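Local structure of pheromone cOB1/lipoprotein, YaeC family (Enterococcus faecalis, 4EF1) at residues H21-L26 with L33-Y38; D141-N146 with L150-E155; W232-W237 with I241-E246. The protein probably binds methionine as the lipid-anchored substrate-binding component of an ABC transporter, and its precursor probably also yields the peptide pheromone cOB1. One frame throughout, in Å; residues are numbered along the deposited sequence.

Contact 1 (H21-L26 with L33-Y38); sequences HVKPLL and LEVTTY
Lys-23 lies across Leu-33 at about a right angle, its aliphatic chain passing over both the side chain and the carbonyl of the leucine. Lys-23 CG sits 4.0 Å from Leu-33 CB, and further out Lys-23 CE comes to 3.4 Å from Leu-33 O. The chain is extended beyond CG, which carries CE on as far as Val-35 CG2, 4.2 Å away. On the buried side, Val-22 CG2 meets Leu-33 CD2 at 3.8 Å; Leu-33 CG stands anti to the backbone N (chi1 -174°), and the branch beyond it reaches back to the helix. Leu-26 adds a looser touch, CB to CB with Leu-33.

The two segments belong to a beta-alpha-beta crossover, strand 4-10, helix 12-28 and strand 31-37, the last an edge of its sheet. The axes of the segments 21-26 and 33-37 run nearly antiparallel, at 156°, and approach to 8.7 Å.

No direct hydrogen bond joins the two segments; two waters do that work. One donates to Lys-23 O (2.7 Å from the water) and accepts from Leu-33 N, while the other accepts from both Lys-23 NZ and Val-35 N. The ammonium also has a salt bridge to Glu-20, one turn earlier in the helix. Behind the first shell, Val-223 of helix 215-225 packs on Val-22 and Leu-26, and Val-8 of the neighbouring strand 4-10 touches Leu-33.

Contact 2 (D141-N146 with L150-E155); sequences DDIDKN and LKFNHE
The side-chain amide of Asn-146 grips the backbone of Leu-150 at two points. Asn-146 OD1 accepts from Leu-150 N at 3.0 Å, with an N-H...O angle of 157°, but the donor stands above the carbonyl plane and off the lone pairs. In return, Asn-146 ND2 donates to Leu-150 O, also at 3.0 Å; this bond is more bent at the hydrogen (140°), yet it arrives in the plane of the leucine carbonyl, on a lone pair. The paired bonds fix the rotation of the amide and tie the end of strand 143-146 to the residue that leads into the next strand. Asn-146 CG lies anti to its own backbone N (chi1 -169°), which directs the amide across to the leucine. Beside these bonds OD1 also rests against Leu-150 CB, 3.7 Å away.

The apolar half of the contact is made by Ile-143 and Phe-152, whose side chains come from opposite directions. Ile-143 CD1 meets the far end of the ring, 3.5 Å from Phe-152 CE2 and 3.9 Å from Phe-152 CZ, and Asn-146 ND2 lies a little further from the same CE2.

Phe-152 also stacks on the ring of Phe-140. Helix 114-123 packs against this apolar pair, with Leu-118 on Ile-143 and Leu-121 on Phe-152. Strand 143-146 pairs antiparallel with strand 127-129 in a small two-stranded sheet, where Asp-144 and Lys-145 make a classic beta bulge opposite Thr-128, whereas strand 151-156 is an edge of the five-stranded mixed sheet, beside 104-108.

Contact 3 (W232-W237 with I241-E246); sequences WITKKW and IVPVNE
Ile-241 fits against Ile-233 of the helix and Trp-237 just after it. Ile-241 CG2 meets Ile-233 CG2 at 3.7 Å, the two side chains crossing at about a right angle. The other branch, Ile-241 CG1, lies 3.8 Å from Trp-237 CB and extends on to the near part of the indole, approaching it obliquely. Pro-243, two residues on, turns its ring to the same helix: Pro-243 CG is 3.8 Å from Ile-233 CG2, and Pro-243 CD is 3.4 Å from Thr-234 OG1. Ile-233 thus serves both residues with one methyl, which chi1 of -66° places anti to the backbone N.

Helix 227-236 ends and, after a short loop, the chain enters the edge strand 242-243 of the six-stranded sheet, antiparallel to 75-83, with backbone hydrogen bonding between Val-242 and Leu-83. The side chain of Ile-241 lies about 7 Å from the bound selenomethionine, so this loop passes near the ligand pocket.

No direct hydrogen bond joins the segments, but two waters bridge them. One links backbone to backbone, donating to Ile-233 O and accepting from Ile-241 N (3.1 Å); the second donates to Ile-241 O and lies 2.9 Å from the hydroxyl Thr-234 OG1, itself bonded to Gln-230 O one turn back. Lys-236 CG rests over the centre of the Trp-237 ring, 3.4 Å above its plane, and Pro-14 of helix 12-28 touches both Trp-237 and Ile-241.

From the N terminus, contact 1 comes first and closes the short loop between helix 12-28 and strand 31-37. Contact 2 follows far along the chain, closing the turn from strand 143-146 to strand 151-156, and contact 3 closes the last turn before the C terminus. The three are in series, none nesting or crossing. Contacts 1 and 3 serve the two outermost strands of the same six-stranded sheet, their centres about 16 Å apart, and meet where the ring of His-21 stacks on that of Trp-232. Contact 2 ties the small sheet of 127-129 and 143-146 to the edge of the five-stranded sheet, its centre about 40 Å from that of contact 1, on the opposite side of the chain's centre.

Contact 1 (H21-L26 with L33-Y38)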
loop_
_atom_site.group_PDB
_atom_site.type_symbol
_atom_site.label_atom_id
_atom_site.label_comp_id
_atom_site.label_asym_id
_atom_site.label_seq_id
_atom_site.Cartn_x
_atom_site.Cartn_y
_atom_site.Cartn_z
ATOM N N HIS A 21 -5.247 17.371 -5.336
ATOM C CA HIS A 21 -4.191 18.371 -5.405
ATOM C C HIS A 21 -3.709 18.670 -6.808
ATOM O O HIS A 21 -3.407 19.818 -7.124
ATOM C CB HIS A 21 -3.027 18.001 -4.465
ATOM C CG HIS A 21 -1.839 18.928 -4.576
ATOM N ND1 HIS A 21 -1.833 20.151 -4.031
ATOM C CD2 HIS A 21 -0.621 18.788 -5.231
ATOM C CE1 HIS A 21 -0.666 20.773 -4.324
ATOM N NE2 HIS A 21 0.075 19.942 -5.040
ATOM N N VAL A 22 -3.603 17.655 -7.649
ATOM C CA VAL A 22 -3.103 17.850 -9.021
ATOM C C VAL A 22 -4.200 18.252 -10.055
ATOM O O VAL A 22 -3.872 18.514 -11.228
ATOM C CB VAL A 22 -2.287 16.606 -9.512
ATOM C CG1 VAL A 22 -1.099 16.314 -8.565
ATOM C CG2 VAL A 22 -3.156 15.376 -9.662
ATOM N N LYS A 23 -5.481 18.307 -9.666
ATOM C CA LYS A 23 -6.540 18.695 -10.651
ATOM C C LYS A 23 -6.226 19.990 -11.437
ATOM O O LYS A 23 -6.340 19.997 -12.640
ATOM C CB LYS A 23 -7.922 18.828 -10.028
ATOM C CG LYS A 23 -8.575 17.522 -9.628
ATOM C CD LYS A 23 -9.985 17.775 -9.151
ATOM C CE LYS A 23 -10.680 16.511 -8.717
ATOM N NZ LYS A 23 -12.005 16.839 -8.183
ATOM N N PRO A 24 -5.811 21.060 -10.754
ATOM C CA PRO A 24 -5.495 22.295 -11.534
ATOM C C PRO A 24 -4.335 22.116 -12.541
ATOM O O PRO A 24 -4.363 22.708 -13.618
ATOM C CB PRO A 24 -5.140 23.323 -10.458
ATOM C CG PRO A 24 -5.667 22.763 -9.177
ATOM C CD PRO A 24 -5.665 21.268 -9.312
ATOM N N LEU A 25 -3.351 21.275 -12.201
ATOM C CA LEU A 25 -2.236 20.962 -13.126
ATOM C C LEU A 25 -2.716 20.171 -14.340
ATOM O O LEU A 25 -2.332 20.459 -15.469
ATOM C CB LEU A 25 -1.108 20.202 -12.394
ATOM C CG LEU A 25 -0.278 21.035 -11.424
ATOM C CD1 LEU A 25 0.379 20.166 -10.350
ATOM C CD2 LEU A 25 0.727 21.830 -12.248
ATOM N N LEU A 26 -3.551 19.157 -14.099
ATOM C CA LEU A 26 -4.129 18.384 -15.189
ATOM C C LEU A 26 -5.048 19.231 -16.052
ATOM O O LEU A 26 -5.122 19.000 -17.242
ATOM C CB LEU A 26 -4.887 17.137 -14.698
ATOM C CG LEU A 26 -4.080 15.858 -14.646
ATOM C CD1 LEU A 26 -3.763 15.400 -16.053
ATOM C CD2 LEU A 26 -2.786 16.091 -13.878
ATOM N N LEU A 33 -9.763 15.875 -14.347
ATOM C CA LEU A 33 -9.563 14.769 -13.448
ATOM C C LEU A 33 -10.762 14.658 -12.487
ATOM O O LEU A 33 -11.222 15.658 -11.916
ATOM C CB LEU A 33 -8.242 14.967 -12.714
ATOM C CG LEU A 33 -7.769 13.873 -11.822
ATOM C CD1 LEU A 33 -7.572 12.601 -12.658
ATOM C CD2 LEU A 33 -6.476 14.323 -11.190
ATOM N N GLU A 34 -11.310 13.456 -12.364
ATOM C CA GLU A 34 -12.414 13.185 -11.446
ATOM C C GLU A 34 -12.044 11.986 -10.586
ATOM O O GLU A 34 -11.443 11.030 -11.068
ATOM C CB GLU A 34 -13.715 12.956 -12.219
ATOM C CG GLU A 34 -14.155 14.187 -13.007
ATOM C CD GLU A 34 -15.470 14.007 -13.769
ATOM O OE1 GLU A 34 -16.049 12.894 -13.748
ATOM O OE2 GLU A 34 -15.899 14.992 -14.413
ATOM N N VAL A 35 -12.359 12.066 -9.304
ATOM C CA VAL A 35 -11.898 11.083 -8.336
ATOM C C VAL A 35 -13.084 10.379 -7.671
ATOM O O VAL A 35 -14.050 11.038 -7.269
ATOM C CB VAL A 35 -11.055 11.764 -7.248
ATOM C CG1 VAL A 35 -10.558 10.746 -6.237
ATOM C CG2 VAL A 35 -9.899 12.496 -7.874
ATOM N N THR A 36 -13.004 9.055 -7.566
ATOM C CA THR A 36 -14.010 8.241 -6.830
ATOM C C THR A 36 -13.205 7.583 -5.723
ATOM O O THR A 36 -12.161 7.039 -6.018
ATOM C CB THR A 36 -14.663 7.193 -7.726
ATOM O OG1 THR A 36 -15.371 7.869 -8.762
ATOM C CG2 THR A 36 -15.667 6.317 -6.954
ATOM N N THR A 37 -13.658 7.699 -4.470
ATOM C CA THR A 37 -12.946 7.145 -3.307
ATOM C C THR A 37 -13.527 5.760 -2.960
ATOM O O THR A 37 -14.747 5.579 -3.000
ATOM C CB THR A 37 -13.027 8.140 -2.108
ATOM O OG1 THR A 37 -12.264 9.324 -2.419
ATOM C CG2 THR A 37 -12.514 7.526 -0.807
ATOM N N TYR A 38 -12.657 4.817 -2.648
ATOM C CA TYR A 38 -12.982 3.440 -2.239
ATOM C C TYR A 38 -12.273 3.141 -0.911
ATOM O O TYR A 38 -11.130 3.554 -0.703
ATOM C CB TYR A 38 -12.500 2.407 -3.272
ATOM C CG TYR A 38 -13.184 2.532 -4.594
ATOM C CD1 TYR A 38 -14.384 1.881 -4.835
ATOM C CD2 TYR A 38 -12.659 3.341 -5.612
ATOM C CE1 TYR A 38 -15.061 2.040 -6.038
ATOM C CE2 TYR A 38 -13.332 3.489 -6.834
ATOM C CZ TYR A 38 -14.523 2.829 -7.038
ATOM O OH TYR A 38 -15.207 2.971 -8.217
HETATM O O HOH W 1 -8.238 18.514 -13.800
HETATM O O HOH W 2 -13.569 14.585 -8.205
#

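Contact 2 (D141-N146 with L150-E155)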
loop_
_atom_site.group_PDB
_atom_site.type_symbol
_atom_site.label_atom_id
_atom_site.label_comp_id
_atom_site.label_asym_id
_atom_site.label_seq_id
_atom_site.Cartn_x
_atom_site.Cartn_y
_atom_site.Cartn_z
ATOM N N ASP A 141 4.846 -20.162 6.637
ATOM C CA ASP A 141 5.451 -21.479 6.540
ATOM C C ASP A 141 6.946 -21.446 6.178
ATOM O O ASP A 141 7.642 -22.460 6.333
ATOM C CB ASP A 141 4.715 -22.355 5.508
ATOM C CG ASP A 141 3.270 -22.657 5.906
ATOM O OD1 ASP A 141 2.727 -21.993 6.835
ATOM O OD2 ASP A 141 2.666 -23.561 5.274
ATOM N N ASP A 142 7.426 -20.321 5.644
ATOM C CA ASP A 142 8.837 -20.211 5.257
ATOM C C ASP A 142 9.764 -19.814 6.407
ATOM O O ASP A 142 10.989 -19.813 6.238
ATOM C CB ASP A 142 8.999 -19.252 4.111
ATOM C CG ASP A 142 8.319 -19.741 2.851
ATOM O OD1 ASP A 142 8.406 -20.968 2.546
ATOM O OD2 ASP A 142 7.743 -18.888 2.156
ATOM N N ILE A 143 9.191 -19.551 7.579
ATOM C CA ILE A 143 9.989 -19.191 8.742
ATOM C C ILE A 143 10.825 -20.361 9.192
ATOM O O ILE A 143 10.329 -21.471 9.329
ATOM C CB ILE A 143 9.108 -18.710 9.913
ATOM C CG1 ILE A 143 8.415 -17.409 9.557
ATOM C CG2 ILE A 143 9.934 -18.580 11.183
ATOM C CD1 ILE A 143 7.394 -17.007 10.606
ATOM N N ASP A 144 12.098 -20.059 9.461
ATOM C CA ASP A 144 13.051 -20.983 10.023
ATOM C C ASP A 144 13.273 -20.621 11.512
ATOM O O ASP A 144 12.637 -21.235 12.371
ATOM C CB ASP A 144 14.341 -20.950 9.186
ATOM C CG ASP A 144 15.444 -21.797 9.751
ATOM O OD1 ASP A 144 15.180 -22.685 10.591
ATOM O OD2 ASP A 144 16.590 -21.572 9.321
ATOM N N LYS A 145 14.162 -19.663 11.824
ATOM C CA LYS A 145 14.332 -19.218 13.213
ATOM C C LYS A 145 13.153 -18.335 13.583
ATOM O O LYS A 145 12.743 -17.526 12.776
ATOM C CB LYS A 145 15.656 -18.455 13.447
ATOM C CG LYS A 145 16.939 -19.303 13.337
ATOM C CD LYS A 145 17.197 -20.100 14.607
ATOM C CE LYS A 145 18.484 -20.892 14.622
ATOM N NZ LYS A 145 18.599 -21.740 15.853
ATOM N N ASN A 146 12.620 -18.523 14.795
ATOM C CA ASN A 146 11.535 -17.698 15.397
ATOM C C ASN A 146 11.880 -17.614 16.890
ATOM O O ASN A 146 11.410 -18.441 17.703
ATOM C CB ASN A 146 10.172 -18.358 15.160
ATOM C CG ASN A 146 9.009 -17.439 15.501
ATOM O OD1 ASN A 146 9.181 -16.387 16.141
ATOM N ND2 ASN A 146 7.821 -17.799 15.037
ATOM N N LEU A 150 6.760 -16.428 17.856
ATOM C CA LEU A 150 5.637 -15.627 17.499
ATOM C C LEU A 150 4.610 -16.415 16.696
ATOM O O LEU A 150 4.948 -17.336 15.919
ATOM C CB LEU A 150 6.085 -14.364 16.759
ATOM C CG LEU A 150 6.940 -13.362 17.501
ATOM C CD1 LEU A 150 7.338 -12.222 16.558
ATOM C CD2 LEU A 150 6.222 -12.830 18.738
ATOM N N LYS A 151 3.353 -16.100 16.973
ATOM C CA LYS A 151 2.230 -16.635 16.252
ATOM C C LYS A 151 1.741 -15.566 15.313
ATOM O O LYS A 151 1.909 -14.329 15.555
ATOM C CB LYS A 151 1.109 -17.059 17.210
ATOM C CG LYS A 151 1.472 -18.166 18.193
ATOM C CD LYS A 151 0.383 -18.320 19.261
ATOM C CE LYS A 151 0.793 -19.261 20.371
ATOM N NZ LYS A 151 1.910 -18.733 21.198
ATOM N N PHE A 152 1.109 -15.997 14.230
ATOM C CA PHE A 152 0.557 -15.038 13.254
ATOM C C PHE A 152 -0.938 -15.259 12.973
ATOM O O PHE A 152 -1.347 -16.343 12.633
ATOM C CB PHE A 152 1.365 -15.102 11.956
ATOM C CG PHE A 152 2.824 -14.792 12.155
ATOM C CD1 PHE A 152 3.279 -13.471 12.057
ATOM C CD2 PHE A 152 3.722 -15.783 12.482
ATOM C CE1 PHE A 152 4.627 -13.164 12.231
ATOM C CE2 PHE A 152 5.067 -15.487 12.688
ATOM C CZ PHE A 152 5.511 -14.173 12.557
ATOM N N ASN A 153 -1.727 -14.197 13.097
ATOM C CA ASN A 153 -3.129 -14.233 12.664
ATOM C C ASN A 153 -3.270 -13.370 11.409
ATOM O O ASN A 153 -3.030 -12.140 11.458
ATOM C CB ASN A 153 -4.034 -13.749 13.768
ATOM C CG ASN A 153 -5.512 -13.826 13.420
ATOM O OD1 ASN A 153 -5.952 -13.322 12.392
ATOM N ND2 ASN A 153 -6.272 -14.438 14.295
ATOM N N HIS A 154 -3.645 -14.027 10.299
ATOM C CA HIS A 154 -3.821 -13.364 8.982
ATOM C C HIS A 154 -5.237 -13.502 8.428
ATOM O O HIS A 154 -5.456 -13.616 7.216
ATOM C CB HIS A 154 -2.770 -13.899 8.015
ATOM C CG HIS A 154 -2.790 -15.412 7.846
ATOM N ND1 HIS A 154 -3.767 -16.055 7.196
ATOM C CD2 HIS A 154 -1.903 -16.389 8.276
ATOM C CE1 HIS A 154 -3.514 -17.387 7.194
ATOM N NE2 HIS A 154 -2.373 -17.594 7.830
ATOM N N GLU A 155 -6.229 -13.449 9.310
ATOM C CA GLU A 155 -7.636 -13.668 8.931
ATOM C C GLU A 155 -8.394 -12.395 8.521
ATOM O O GLU A 155 -9.313 -12.481 7.752
ATOM C CB GLU A 155 -8.375 -14.290 10.110
ATOM C CG GLU A 155 -7.780 -15.578 10.609
ATOM C CD GLU A 155 -7.843 -16.660 9.560
ATOM O OE1 GLU A 155 -8.968 -17.038 9.173
ATOM O OE2 GLU A 155 -6.784 -17.142 9.133
#

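Contact 3 (W232-W237 with I241-E246)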
loop_
_atom_site.group_PDB
_atom_site.type_symbol
_atom_site.label_atom_id
_atom_site.label_comp_id
_atom_site.label_asym_id
_atom_site.label_seq_id
_atom_site.Cartn_x
_atom_site.Cartn_y
_atom_site.Cartn_z
ATOM N N TRP A 232 5.508 18.401 -2.603
ATOM C CA TRP A 232 4.268 18.599 -1.842
ATOM C C TRP A 232 3.903 17.355 -1.070
ATOM O O TRP A 232 3.631 17.407 0.133
ATOM C CB TRP A 232 3.172 19.076 -2.783
ATOM C CG TRP A 232 1.869 19.266 -2.096
ATOM C CD1 TRP A 232 1.397 20.409 -1.438
ATOM C CD2 TRP A 232 0.824 18.263 -1.928
ATOM N NE1 TRP A 232 0.156 20.181 -0.913
ATOM C CE2 TRP A 232 -0.247 18.912 -1.170
ATOM C CE3 TRP A 232 0.660 16.936 -2.340
ATOM C CZ2 TRP A 232 -1.426 18.251 -0.854
ATOM C CZ3 TRP A 232 -0.536 16.266 -1.989
ATOM C CH2 TRP A 232 -1.556 16.920 -1.285
ATOM N N ILE A 233 3.993 16.204 -1.730
ATOM C CA ILE A 233 3.728 14.915 -1.107
ATOM C C ILE A 233 4.652 14.696 0.103
ATOM O O ILE A 233 4.197 14.386 1.206
ATOM C CB ILE A 233 3.902 13.736 -2.116
ATOM C CG1 ILE A 233 2.870 13.774 -3.226
ATOM C CG2 ILE A 233 3.770 12.388 -1.435
ATOM C CD1 ILE A 233 3.083 12.675 -4.247
ATOM N N THR A 234 5.943 14.907 -0.098
ATOM C CA THR A 234 6.946 14.773 0.949
ATOM C C THR A 234 6.697 15.693 2.158
ATOM O O THR A 234 6.832 15.253 3.305
ATOM C CB THR A 234 8.373 14.984 0.358
ATOM O OG1 THR A 234 8.603 13.912 -0.550
ATOM C CG2 THR A 234 9.463 14.945 1.439
ATOM N N LYS A 235 6.277 16.915 1.890
ATOM C CA LYS A 235 5.974 17.889 2.944
ATOM C C LYS A 235 4.677 17.537 3.673
ATOM O O LYS A 235 4.627 17.568 4.901
ATOM C CB LYS A 235 5.886 19.279 2.375
ATOM N N LYS A 236 3.642 17.178 2.919
ATOM C CA LYS A 236 2.320 16.914 3.484
ATOM C C LYS A 236 2.293 15.833 4.544
ATOM O O LYS A 236 1.736 16.078 5.591
ATOM C CB LYS A 236 1.329 16.560 2.380
ATOM C CG LYS A 236 -0.114 16.339 2.773
ATOM C CD LYS A 236 -0.894 17.599 3.072
ATOM C CE LYS A 236 -2.307 17.223 3.483
ATOM N NZ LYS A 236 -3.051 18.459 3.755
ATOM N N TRP A 237 2.893 14.667 4.265
ATOM C CA TRP A 237 2.890 13.543 5.184
ATOM C C TRP A 237 4.201 13.254 5.851
ATOM O O TRP A 237 4.397 12.146 6.385
ATOM C CB TRP A 237 2.326 12.295 4.475
ATOM C CG TRP A 237 0.872 12.520 4.089
ATOM C CD1 TRP A 237 -0.253 12.485 4.919
ATOM C CD2 TRP A 237 0.356 12.837 2.760
ATOM N NE1 TRP A 237 -1.384 12.738 4.208
ATOM C CE2 TRP A 237 -1.097 12.946 2.900
ATOM C CE3 TRP A 237 0.926 12.994 1.509
ATOM C CZ2 TRP A 237 -1.919 13.238 1.820
ATOM C CZ3 TRP A 237 0.093 13.281 0.412
ATOM C CH2 TRP A 237 -1.296 13.391 0.567
ATOM N N ILE A 241 4.927 9.028 3.115
ATOM C CA ILE A 241 4.552 8.721 1.722
ATOM C C ILE A 241 5.759 9.163 0.888
ATOM O O ILE A 241 6.154 10.322 0.929
ATOM C CB ILE A 241 3.248 9.446 1.300
ATOM C CG1 ILE A 241 2.093 9.201 2.328
ATOM C CG2 ILE A 241 2.834 9.027 -0.119
ATOM C CD1 ILE A 241 1.659 7.765 2.580
ATOM N N VAL A 242 6.349 8.231 0.146
ATOM C CA VAL A 242 7.670 8.479 -0.486
ATOM C C VAL A 242 7.484 8.439 -2.010
ATOM O O VAL A 242 7.256 7.357 -2.584
ATOM C CB VAL A 242 8.721 7.407 -0.083
ATOM C CG1 VAL A 242 10.044 7.653 -0.809
ATOM C CG2 VAL A 242 8.896 7.304 1.443
ATOM N N PRO A 243 7.524 9.604 -2.655
ATOM C CA PRO A 243 7.386 9.636 -4.116
ATOM C C PRO A 243 8.499 8.848 -4.793
ATOM O O PRO A 243 9.660 8.850 -4.296
ATOM C CB PRO A 243 7.502 11.133 -4.444
ATOM C CG PRO A 243 7.151 11.842 -3.183
ATOM C CD PRO A 243 7.689 10.965 -2.093
ATOM N N VAL A 244 8.153 8.164 -5.884
ATOM C CA VAL A 244 9.139 7.513 -6.765
ATOM C C VAL A 244 9.025 8.028 -8.195
ATOM O O VAL A 244 7.988 8.512 -8.614
ATOM C CB VAL A 244 9.047 5.981 -6.773
ATOM C CG1 VAL A 244 9.340 5.458 -5.386
ATOM C CG2 VAL A 244 7.688 5.485 -7.284
ATOM N N ASN A 245 10.118 7.899 -8.927
ATOM C CA ASN A 245 10.242 8.349 -10.330
ATOM C C ASN A 245 10.062 7.260 -11.395
ATOM O O ASN A 245 9.975 7.565 -12.553
ATOM C CB ASN A 245 11.617 8.994 -10.519
ATOM C CG ASN A 245 11.752 10.295 -9.753
ATOM O OD1 ASN A 245 10.828 11.130 -9.742
ATOM N ND2 ASN A 245 12.926 10.501 -9.139
ATOM N N GLU A 246 9.971 6.000 -10.991
ATOM C CA GLU A 246 9.908 4.889 -11.918
ATOM C C GLU A 246 9.362 3.703 -11.135
ATOM O O GLU A 246 9.271 3.757 -9.919
ATOM C CB GLU A 246 11.301 4.561 -12.463
ATOM C CG GLU A 246 12.293 4.091 -11.400
ATOM C CD GLU A 246 13.662 3.713 -11.955
ATOM O OE1 GLU A 246 13.909 3.869 -13.170
ATOM O OE2 GLU A 246 14.497 3.238 -11.155
ATOM O OXT GLU A 246 9.027 2.675 -11.698
HETATM O O HOH W 3 5.265 12.137 2.794
HETATM O O HOH W 4 8.820 11.493 0.974
#